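Local coordinates for aldehyde dehydrogenase (Burkholderia cenocepacia, PDB 4O6R), which probably acts as an NAD(P)+-dependent aldehyde dehydrogenase, oxidising aldehydes to the corresponding acids, and is seen here with AMP bound, at residues S293-E299 with V396-G402; F282-Q287 with M328-T332; I316-P321 with Y371-T375. All blocks are in the same frame, centred on the assembly; numbering follows the deposited sequence. Where two conformers were deposited one is given.

Contact 1: S293-E299 with V396-G402; sequences SRLVLHE and VTVLRFG
V296 and F401 meet on one face of a parallel strand pair, CG1 of V296 lying 3.5 Å from CD1 of F401. The ring folds back over the neighbouring strand because its CG sits between the backbone N and the carbonyl carbon (chi1 71°). That fold lays one ring face under the backbone of H298: H298 CA stands 3.8 Å from the F401 ring centroid, a CH-pi contact. The H298 ring then turns its edge to the F401 face in an offset edge-to-face pair, planes 85° apart and centroids separated by 5.2 Å. On the other face of the sheet, L297 CD1 touches V398 CG1 at 3.7 Å, and L295 CB packs against V396 CG2. Between these two layers runs the backbone ladder, in which L295 and L297 each give their N-H to one residue of strand 396-401 and their carbonyl to another, starting with T397 N to S293 O and finishing with E299 N to F401 O. The polar edge lies at the far end, where NH1 of R400 binds OE2 of E299 at 2.8 Å in a salt bridge, on the syn side of the carboxylate but 28° out of its plane. The same guanidinium also pairs with E378 and D303, so three carboxylates share its charge. Helix 302-315 packs on L295 and L297, helix 404-411 on V296, L399 and F401: a mostly parallel alpha/beta sheet layered between helices, as in the catalytic domain of aldehyde dehydrogenases.

Contact 2: F282-Q287 with M328-T332; sequences FHNQGQ and MGPLT
F282, at the end of helix 270-282, receives the methyl of M328, whose CE lies 3.5 Å from F282 CB and also close to the F282 carbonyl oxygen. M328 reaches there with a chain extended through chi2 and bent only at its last torsion (chi3 -80°). F494 of the second subunit packs on F282 as well. Beyond the helix, N284 turns inward on its own segment: its ND2 bonds Q287 O, while its carbonyl oxygen accepts from both N and NE2 of Q287, which come from opposite faces of the carbonyl plane. Q285 follows, bent at chi2, which brings its amide under the chain at G329. There OE1 takes the G329 N-H at 3.0 Å, with the donor well above the carbonyl plane, 62° out of it, and so not on a lone pair. Q285 CB meanwhile meets L331 CD2 at 3.8 Å. Past G286, Q287 stretches its amide outward until OE1 accepts the T332 N-H at 2.9 Å, this time in plane and on a lone pair. A water joins the two glutamines to the other segment: it accepts from Q285 NE2 and Q287 NE2, and donates to P330 O at 2.7 Å. With N284 O and this water as partners of NE2, and T332 N on OE1, the buried Q287 amide is held at both ends and its orientation is fixed. F282-Q287 opens the cysteine signature of aldehyde dehydrogenases, whose cysteine is the nucleophile in this family, so the contact ties the run-up to that cysteine to the loop before helix 334-349.

Contact 3: I316-P321 with Y371-T375; sequences IRIGNP and YVRPT
Segments I316-P321 and Y371-T375 run in nearly opposite directions, 151° apart end to end, but neither is a regular strand here. I318 and R373 approach to 7.4 Å between CA atoms, I316 and P374 to 7.7 Å, too wide for backbone pairing, so side chains fill the gap. I318 is the main bridge and works with two branches. Its CG2, anti to the backbone N, meets Y371 CD1 at 3.5 Å, the two side chains lying alongside each other and pointing opposite ways. CD1 of I318, in one of its two conformers, points at P374 and comes end-on to the CD corner of the P374 ring, 3.7 Å away, while also resting near the aliphatic start of the R373 side chain. One step back, I316 CD1 touches P374 CG at 4.1 Å, and F282 packs on both of these residues. The pair thus joins two connecting loops of the aldehyde dehydrogenase catalytic domain: one leaves helix 302-315, the other enters strand 375-378 at T375. F494 of the second subunit also lies against I316, which places this end of the contact close to a subunit boundary. Toward the other end, Y371 carries its hydroxyl along the backbone from G319 to P321. The G319 carbonyl oxygen sits at the edge of the Y371 ring, near its plane, 3.3 Å from CE1, and Y371 OH makes at most a weak hydrogen bond to that oxygen at 3.1 Å; its stronger partner is H34. P321 CD also touches this hydroxyl, and P330 packs against both P321 and Y371.

In the fold
Contacts 2 and 3 are close neighbours, centres about 8 Å apart, and share backbone: M328 N probably bonds R317 O at 3.0 Å, and M328 O probably accepts from G319 N at 3.1 Å. F282 of contact 2 bridges outward, its CE1 lying 3.6 Å from P374 CB and its CZ 4.2 Å from V396 CG1, reaching contacts 3 and 1 alike. Contact 1, centred about 21 Å from contact 2, is joined to contact 3 by a probable bond from V396 N to T375 O (2.9 Å) between adjacent strands. Contact 2 comes nearest the nucleotide site, the T332 side chain being about 11 Å from bound AMP and about 10 Å from that of AMP-binding E183.

Contact 1: S293-E299 with V396-G402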
loop_
_atom_site.group_PDB
_atom_site.type_symbol
_atom_site.label_atom_id
_atom_site.label_comp_id
_atom_site.label_asym_id
_atom_site.label_seq_id
_atom_site.Cartn_x
_atom_site.Cartn_y
_atom_site.Cartn_z
ATOM N N SER A 293 29.142 5.913 17.769
ATOM C CA SER A 293 30.046 5.808 18.934
ATOM C C SER A 293 31.152 4.759 18.814
ATOM O O SER A 293 32.041 4.696 19.694
ATOM C CB SER A 293 29.252 5.552 20.221
ATOM O OG SER A 293 28.356 4.440 20.073
ATOM N N ARG A 294 31.084 3.935 17.785
ATOM C CA ARG A 294 32.150 3.019 17.466
ATOM C C ARG A 294 32.638 3.291 16.079
ATOM O O ARG A 294 31.913 3.067 15.108
ATOM C CB ARG A 294 31.696 1.551 17.562
ATOM C CG ARG A 294 31.300 1.162 18.975
ATOM C CD ARG A 294 30.938 -0.327 19.083
ATOM N NE ARG A 294 29.696 -0.617 18.370
ATOM C CZ ARG A 294 29.469 -1.713 17.629
ATOM N NH1 ARG A 294 30.367 -2.703 17.543
ATOM N NH2 ARG A 294 28.312 -1.823 16.981
ATOM N N LEU A 295 33.888 3.743 15.971
ATOM C CA LEU A 295 34.472 4.034 14.689
ATOM C C LEU A 295 35.313 2.841 14.348
ATOM O O LEU A 295 36.241 2.499 15.085
ATOM C CB LEU A 295 35.264 5.326 14.782
ATOM C CG LEU A 295 35.938 5.820 13.533
ATOM C CD1 LEU A 295 34.900 6.238 12.522
ATOM C CD2 LEU A 295 36.877 6.953 13.883
ATOM N N VAL A 296 34.925 2.142 13.291
ATOM C CA VAL A 296 35.455 0.844 12.961
ATOM C C VAL A 296 36.240 1.023 11.659
ATOM O O VAL A 296 35.642 1.172 10.586
ATOM C CB VAL A 296 34.332 -0.204 12.786
ATOM C CG1 VAL A 296 34.936 -1.558 12.438
ATOM C CG2 VAL A 296 33.477 -0.310 14.040
ATOM N N LEU A 297 37.572 1.040 11.748
ATOM C CA LEU A 297 38.414 1.514 10.646
ATOM C C LEU A 297 39.239 0.397 10.034
ATOM O O LEU A 297 39.859 -0.381 10.755
ATOM C CB LEU A 297 39.401 2.562 11.158
ATOM C CG LEU A 297 38.780 3.800 11.790
ATOM C CD1 LEU A 297 39.889 4.667 12.344
ATOM C CD2 LEU A 297 37.965 4.593 10.769
ATOM N N HIS A 298 39.258 0.334 8.707
ATOM C CA HIS A 298 40.078 -0.635 8.026
ATOM C C HIS A 298 41.550 -0.344 8.340
ATOM O O HIS A 298 41.984 0.800 8.309
ATOM C CB HIS A 298 39.865 -0.593 6.515
ATOM C CG HIS A 298 40.469 -1.760 5.809
ATOM N ND1 HIS A 298 41.801 -1.806 5.481
ATOM C CD2 HIS A 298 39.956 -2.955 5.454
ATOM C CE1 HIS A 298 42.085 -2.967 4.915
ATOM N NE2 HIS A 298 40.977 -3.680 4.875
ATOM N N GLU A 299 42.290 -1.392 8.629
ATOM C CA GLU A 299 43.700 -1.275 9.028
ATOM C C GLU A 299 44.558 -0.421 8.064
ATOM O O GLU A 299 45.460 0.283 8.498
ATOM C CB GLU A 299 44.323 -2.672 9.182
ATOM C CG GLU A 299 45.716 -2.669 9.823
ATOM C CD GLU A 299 45.693 -2.206 11.296
ATOM O OE1 GLU A 299 45.013 -2.906 12.110
ATOM O OE2 GLU A 299 46.318 -1.150 11.637
ATOM N N VAL A 396 34.106 8.688 21.309
ATOM C CA VAL A 396 34.097 7.632 20.284
ATOM C C VAL A 396 35.184 6.590 20.551
ATOM O O VAL A 396 36.293 6.925 20.953
ATOM C CB VAL A 396 34.180 8.230 18.848
ATOM C CG1 VAL A 396 35.436 9.076 18.669
ATOM C CG2 VAL A 396 34.047 7.135 17.781
ATOM N N THR A 397 34.811 5.330 20.386
ATOM C CA THR A 397 35.708 4.210 20.555
ATOM C C THR A 397 36.115 3.644 19.196
ATOM O O THR A 397 35.262 3.334 18.365
ATOM C CB THR A 397 35.067 3.123 21.407
ATOM O OG1 THR A 397 34.691 3.694 22.675
ATOM C CG2 THR A 397 36.056 1.960 21.619
ATOM N N VAL A 398 37.432 3.538 18.994
ATOM C CA VAL A 398 37.986 3.117 17.722
ATOM C C VAL A 398 38.425 1.681 17.795
ATOM O O VAL A 398 39.127 1.273 18.749
ATOM C CB VAL A 398 39.191 3.956 17.319
ATOM C CG1 VAL A 398 39.620 3.634 15.886
ATOM C CG2 VAL A 398 38.879 5.428 17.449
ATOM N N LEU A 399 38.050 0.945 16.750
ATOM C CA LEU A 399 38.418 -0.441 16.551
ATOM C C LEU A 399 38.894 -0.588 15.094
ATOM O O LEU A 399 38.473 0.181 14.226
ATOM C CB LEU A 399 37.194 -1.333 16.777
ATOM C CG LEU A 399 36.569 -1.320 18.180
ATOM C CD1 LEU A 399 35.158 -1.847 18.173
ATOM C CD2 LEU A 399 37.443 -2.095 19.134
ATOM N N ARG A 400 39.780 -1.545 14.836
ATOM C CA ARG A 400 40.305 -1.772 13.501
ATOM C C ARG A 400 39.913 -3.163 12.997
ATOM O O ARG A 400 39.658 -4.060 13.797
ATOM C CB ARG A 400 41.838 -1.650 13.506
ATOM C CG ARG A 400 42.304 -0.270 13.921
ATOM C CD ARG A 400 43.805 -0.173 13.883
ATOM N NE ARG A 400 44.280 1.064 14.462
ATOM C CZ ARG A 400 45.341 1.719 14.020
ATOM N NH1 ARG A 400 46.023 1.270 12.970
ATOM N NH2 ARG A 400 45.681 2.856 14.605
ATOM N N PHE A 401 39.899 -3.322 11.676
ATOM C CA PHE A 401 39.583 -4.593 11.033
ATOM C C PHE A 401 40.326 -4.765 9.740
ATOM O O PHE A 401 40.872 -3.804 9.196
ATOM C CB PHE A 401 38.074 -4.702 10.760
ATOM C CG PHE A 401 37.571 -3.782 9.664
ATOM C CD1 PHE A 401 37.276 -2.455 9.941
ATOM C CD2 PHE A 401 37.431 -4.226 8.354
ATOM C CE1 PHE A 401 36.802 -1.601 8.950
ATOM C CE2 PHE A 401 36.954 -3.387 7.361
ATOM C CZ PHE A 401 36.640 -2.065 7.660
ATOM N N GLY A 402 40.324 -6.003 9.247
ATOM C CA GLY A 402 41.069 -6.374 8.049
ATOM C C GLY A 402 40.319 -7.064 6.914
ATOM O O GLY A 402 40.880 -7.153 5.827
HETATM O O HOH W 1 32.146 4.979 22.470
#

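Contact 2: F282-Q287 with M328-T332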
loop_
_atom_site.group_PDB
_atom_site.type_symbol
_atom_site.label_atom_id
_atom_site.label_comp_id
_atom_site.label_asym_id
_atom_site.label_seq_id
_atom_site.Cartn_x
_atom_site.Cartn_y
_atom_site.Cartn_z
ATOM N N PHE A 282 30.094 13.846 17.450
ATOM C CA PHE A 282 30.221 15.107 18.198
ATOM C C PHE A 282 29.019 16.019 18.126
ATOM O O PHE A 282 28.820 16.815 19.053
ATOM C CB PHE A 282 31.542 15.821 17.861
ATOM C CG PHE A 282 32.747 14.954 18.132
ATOM C CD1 PHE A 282 32.875 14.283 19.352
ATOM C CD2 PHE A 282 33.718 14.759 17.181
ATOM C CE1 PHE A 282 33.943 13.453 19.603
ATOM C CE2 PHE A 282 34.790 13.935 17.436
ATOM C CZ PHE A 282 34.911 13.276 18.638
ATOM N N HIS A 283 28.194 15.888 17.087
ATOM C CA HIS A 283 26.960 16.654 17.062
ATOM C C HIS A 283 26.136 16.278 18.272
ATOM O O HIS A 283 26.083 15.114 18.657
ATOM C CB HIS A 283 26.140 16.446 15.796
ATOM C CG HIS A 283 24.749 16.987 15.897
ATOM N ND1 HIS A 283 23.650 16.178 16.008
ATOM C CD2 HIS A 283 24.283 18.259 15.972
ATOM C CE1 HIS A 283 22.553 16.913 16.094
ATOM N NE2 HIS A 283 22.915 18.182 16.099
ATOM N N ASN A 284 25.525 17.288 18.873
ATOM C CA ASN A 284 24.671 17.150 20.058
ATOM C C ASN A 284 25.456 16.634 21.249
ATOM O O ASN A 284 24.902 16.029 22.178
ATOM C CB ASN A 284 23.432 16.280 19.810
ATOM C CG ASN A 284 22.202 16.845 20.497
ATOM O OD1 ASN A 284 21.895 18.027 20.313
ATOM N ND2 ASN A 284 21.500 16.031 21.309
ATOM N N GLN A 285 26.764 16.880 21.211
ATOM C CA GLN A 285 27.639 16.450 22.274
ATOM C C GLN A 285 27.612 14.916 22.443
ATOM O O GLN A 285 27.801 14.381 23.535
ATOM C CB GLN A 285 27.248 17.159 23.571
ATOM C CG GLN A 285 27.409 18.683 23.582
ATOM C CD GLN A 285 26.530 19.457 22.609
ATOM O OE1 GLN A 285 27.038 20.086 21.669
ATOM N NE2 GLN A 285 25.201 19.402 22.810
ATOM N N GLY A 286 27.364 14.204 21.358
ATOM C CA GLY A 286 27.206 12.755 21.441
ATOM C C GLY A 286 25.972 12.226 22.142
ATOM O O GLY A 286 25.838 10.999 22.336
ATOM N N GLN A 287 25.032 13.114 22.462
ATOM C CA GLN A 287 23.845 12.750 23.208
ATOM C C GLN A 287 22.732 12.420 22.210
ATOM O O GLN A 287 21.778 13.184 21.993
ATOM C CB GLN A 287 23.443 13.888 24.151
ATOM C CG GLN A 287 24.522 14.258 25.152
ATOM C CD GLN A 287 24.266 15.604 25.846
ATOM O OE1 GLN A 287 24.358 15.717 27.065
ATOM N NE2 GLN A 287 23.936 16.612 25.065
ATOM N N MET A 328 30.442 23.064 19.964
ATOM C CA MET A 328 30.037 22.044 20.916
ATOM C C MET A 328 29.758 22.678 22.277
ATOM O O MET A 328 30.553 23.423 22.796
ATOM C CB MET A 328 31.100 20.954 21.064
ATOM C CG MET A 328 30.692 19.873 22.073
ATOM S SD MET A 328 31.841 18.462 22.264
ATOM C CE MET A 328 31.332 17.599 20.858
ATOM N N GLY A 329 28.596 22.366 22.836
ATOM C CA GLY A 329 28.229 22.860 24.141
ATOM C C GLY A 329 28.537 21.874 25.235
ATOM O O GLY A 329 29.263 20.888 25.038
ATOM N N PRO A 330 27.973 22.122 26.407
ATOM C CA PRO A 330 28.169 21.217 27.505
ATOM C C PRO A 330 27.224 20.046 27.395
ATOM O O PRO A 330 26.278 20.102 26.608
ATOM C CB PRO A 330 27.790 22.075 28.715
ATOM C CG PRO A 330 26.733 22.973 28.189
ATOM C CD PRO A 330 27.114 23.259 26.772
ATOM N N LEU A 331 27.448 19.026 28.213
ATOM C CA LEU A 331 26.458 17.970 28.407
ATOM C C LEU A 331 25.265 18.511 29.180
ATOM O O LEU A 331 25.354 19.546 29.824
ATOM C CB LEU A 331 27.064 16.789 29.146
ATOM C CG LEU A 331 28.338 16.219 28.525
ATOM C CD1 LEU A 331 28.726 14.914 29.185
ATOM C CD2 LEU A 331 28.173 15.994 27.048
ATOM N N THR A 332 24.134 17.831 29.093
ATOM C CA THR A 332 22.896 18.395 29.611
ATOM C C THR A 332 22.806 18.383 31.179
ATOM O O THR A 332 22.130 19.235 31.776
ATOM C CB THR A 332 21.681 17.732 28.927
ATOM O OG1 THR A 332 21.691 18.030 27.514
ATOM C CG2 THR A 332 20.412 18.222 29.492
HETATM O O HOH W 2 23.898 19.507 25.433
#

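Contact 3: I316-P321 with Y371-T375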
loop_
_atom_site.group_PDB
_atom_site.type_symbol
_atom_site.label_atom_id
_atom_site.label_comp_id
_atom_site.label_asym_id
_atom_site.label_seq_id
_atom_site.Cartn_x
_atom_site.Cartn_y
_atom_site.Cartn_z
ATOM N N ILE A 316 37.572 21.437 17.642
ATOM C CA ILE A 316 36.184 21.798 17.797
ATOM C C ILE A 316 36.055 22.867 18.876
ATOM O O ILE A 316 36.630 22.743 19.946
ATOM C CB ILE A 316 35.315 20.562 18.115
ATOM C CG1 ILE A 316 35.211 19.656 16.878
ATOM C CG2 ILE A 316 33.933 20.978 18.609
ATOM C CD1 ILE A 316 34.535 18.318 17.113
ATOM N N ARG A 317 35.287 23.915 18.582
ATOM C CA ARG A 317 35.185 25.070 19.481
ATOM C C ARG A 317 34.132 24.821 20.548
ATOM O O ARG A 317 32.927 24.799 20.256
ATOM C CB ARG A 317 34.844 26.314 18.690
ATOM C CG ARG A 317 35.902 26.670 17.643
ATOM C CD ARG A 317 35.635 28.033 17.042
ATOM N NE ARG A 317 34.370 28.072 16.292
ATOM C CZ ARG A 317 34.233 27.805 14.998
ATOM N NH1 ARG A 317 35.265 27.433 14.261
ATOM N NH2 ARG A 317 33.050 27.889 14.432
ATOM N N ILE A 318 34.597 24.585 21.770
ATOM C CA ILE A 318 33.711 24.287 22.894
ATOM C C ILE A 318 33.422 25.570 23.627
ATOM O O ILE A 318 34.326 26.361 23.866
ATOM C CB ILE A 318 34.365 23.349 23.902
ATOM C CG1 ILE A 318 34.874 22.078 23.212
ATOM C CG2 ILE A 318 33.395 23.036 25.042
ATOM C CD1 ILE A 318 36.083 21.482 23.923
ATOM N N GLY A 319 32.179 25.778 24.009
ATOM C CA GLY A 319 31.845 26.982 24.751
ATOM C C GLY A 319 30.375 27.231 25.005
ATOM O O GLY A 319 29.561 26.323 24.907
ATOM N N ASN A 320 30.070 28.474 25.388
ATOM C CA ASN A 320 28.714 28.890 25.717
ATOM C C ASN A 320 27.760 28.587 24.569
ATOM O O ASN A 320 28.003 29.042 23.446
ATOM C CB ASN A 320 28.685 30.390 26.010
ATOM C CG ASN A 320 27.428 30.819 26.720
ATOM O OD1 ASN A 320 26.354 30.248 26.535
ATOM N ND2 ASN A 320 27.556 31.848 27.553
ATOM N N PRO A 321 26.670 27.829 24.846
ATOM C CA PRO A 321 25.665 27.534 23.832
ATOM C C PRO A 321 25.106 28.788 23.169
ATOM O O PRO A 321 24.772 28.759 21.988
ATOM C CB PRO A 321 24.556 26.846 24.628
ATOM C CG PRO A 321 25.257 26.206 25.755
ATOM C CD PRO A 321 26.349 27.157 26.121
ATOM N N TYR A 371 30.917 20.589 30.982
ATOM C CA TYR A 371 31.703 20.486 29.754
ATOM C C TYR A 371 32.747 19.380 29.765
ATOM O O TYR A 371 33.485 19.190 30.755
ATOM C CB TYR A 371 32.435 21.796 29.470
ATOM C CG TYR A 371 31.549 22.963 29.081
ATOM C CD1 TYR A 371 31.177 23.168 27.739
ATOM C CD2 TYR A 371 31.104 23.868 30.030
ATOM C CE1 TYR A 371 30.369 24.233 27.381
ATOM C CE2 TYR A 371 30.319 24.948 29.666
ATOM C CZ TYR A 371 29.946 25.123 28.354
ATOM O OH TYR A 371 29.177 26.212 27.998
ATOM N N VAL A 372 32.831 18.677 28.645
ATOM C CA VAL A 372 33.922 17.752 28.403
ATOM C C VAL A 372 34.389 17.886 26.953
ATOM O O VAL A 372 33.584 18.143 26.051
ATOM C CB VAL A 372 33.528 16.312 28.794
ATOM C CG1 VAL A 372 32.390 15.785 27.960
ATOM C CG2 VAL A 372 34.719 15.378 28.693
ATOM N N ARG A 373 35.684 17.736 26.730
ATOM C CA ARG A 373 36.237 17.840 25.390
ATOM C C ARG A 373 35.894 16.609 24.552
ATOM O O ARG A 373 35.674 15.540 25.095
ATOM C CB ARG A 373 37.753 17.996 25.438
ATOM C CG ARG A 373 38.199 19.300 26.093
ATOM C CD ARG A 373 39.712 19.400 26.159
ATOM N NE ARG A 373 40.285 18.151 26.642
ATOM C CZ ARG A 373 40.887 17.979 27.812
ATOM N NH1 ARG A 373 41.326 16.761 28.108
ATOM N NH2 ARG A 373 41.086 19.004 28.676
ATOM N N PRO A 374 35.833 16.776 23.229
ATOM C CA PRO A 374 35.650 15.627 22.339
ATOM C C PRO A 374 36.721 14.599 22.632
ATOM O O PRO A 374 37.903 14.945 22.710
ATOM C CB PRO A 374 35.826 16.222 20.937
ATOM C CG PRO A 374 35.477 17.662 21.089
ATOM C CD PRO A 374 35.886 18.053 22.492
ATOM N N THR A 375 36.297 13.366 22.849
ATOM C CA THR A 375 37.162 12.316 23.360
ATOM C C THR A 375 37.176 11.136 22.366
ATOM O O THR A 375 36.125 10.695 21.900
ATOM C CB THR A 375 36.680 11.882 24.742
ATOM O OG1 THR A 375 36.724 13.001 25.641
ATOM C CG2 THR A 375 37.530 10.800 25.297
#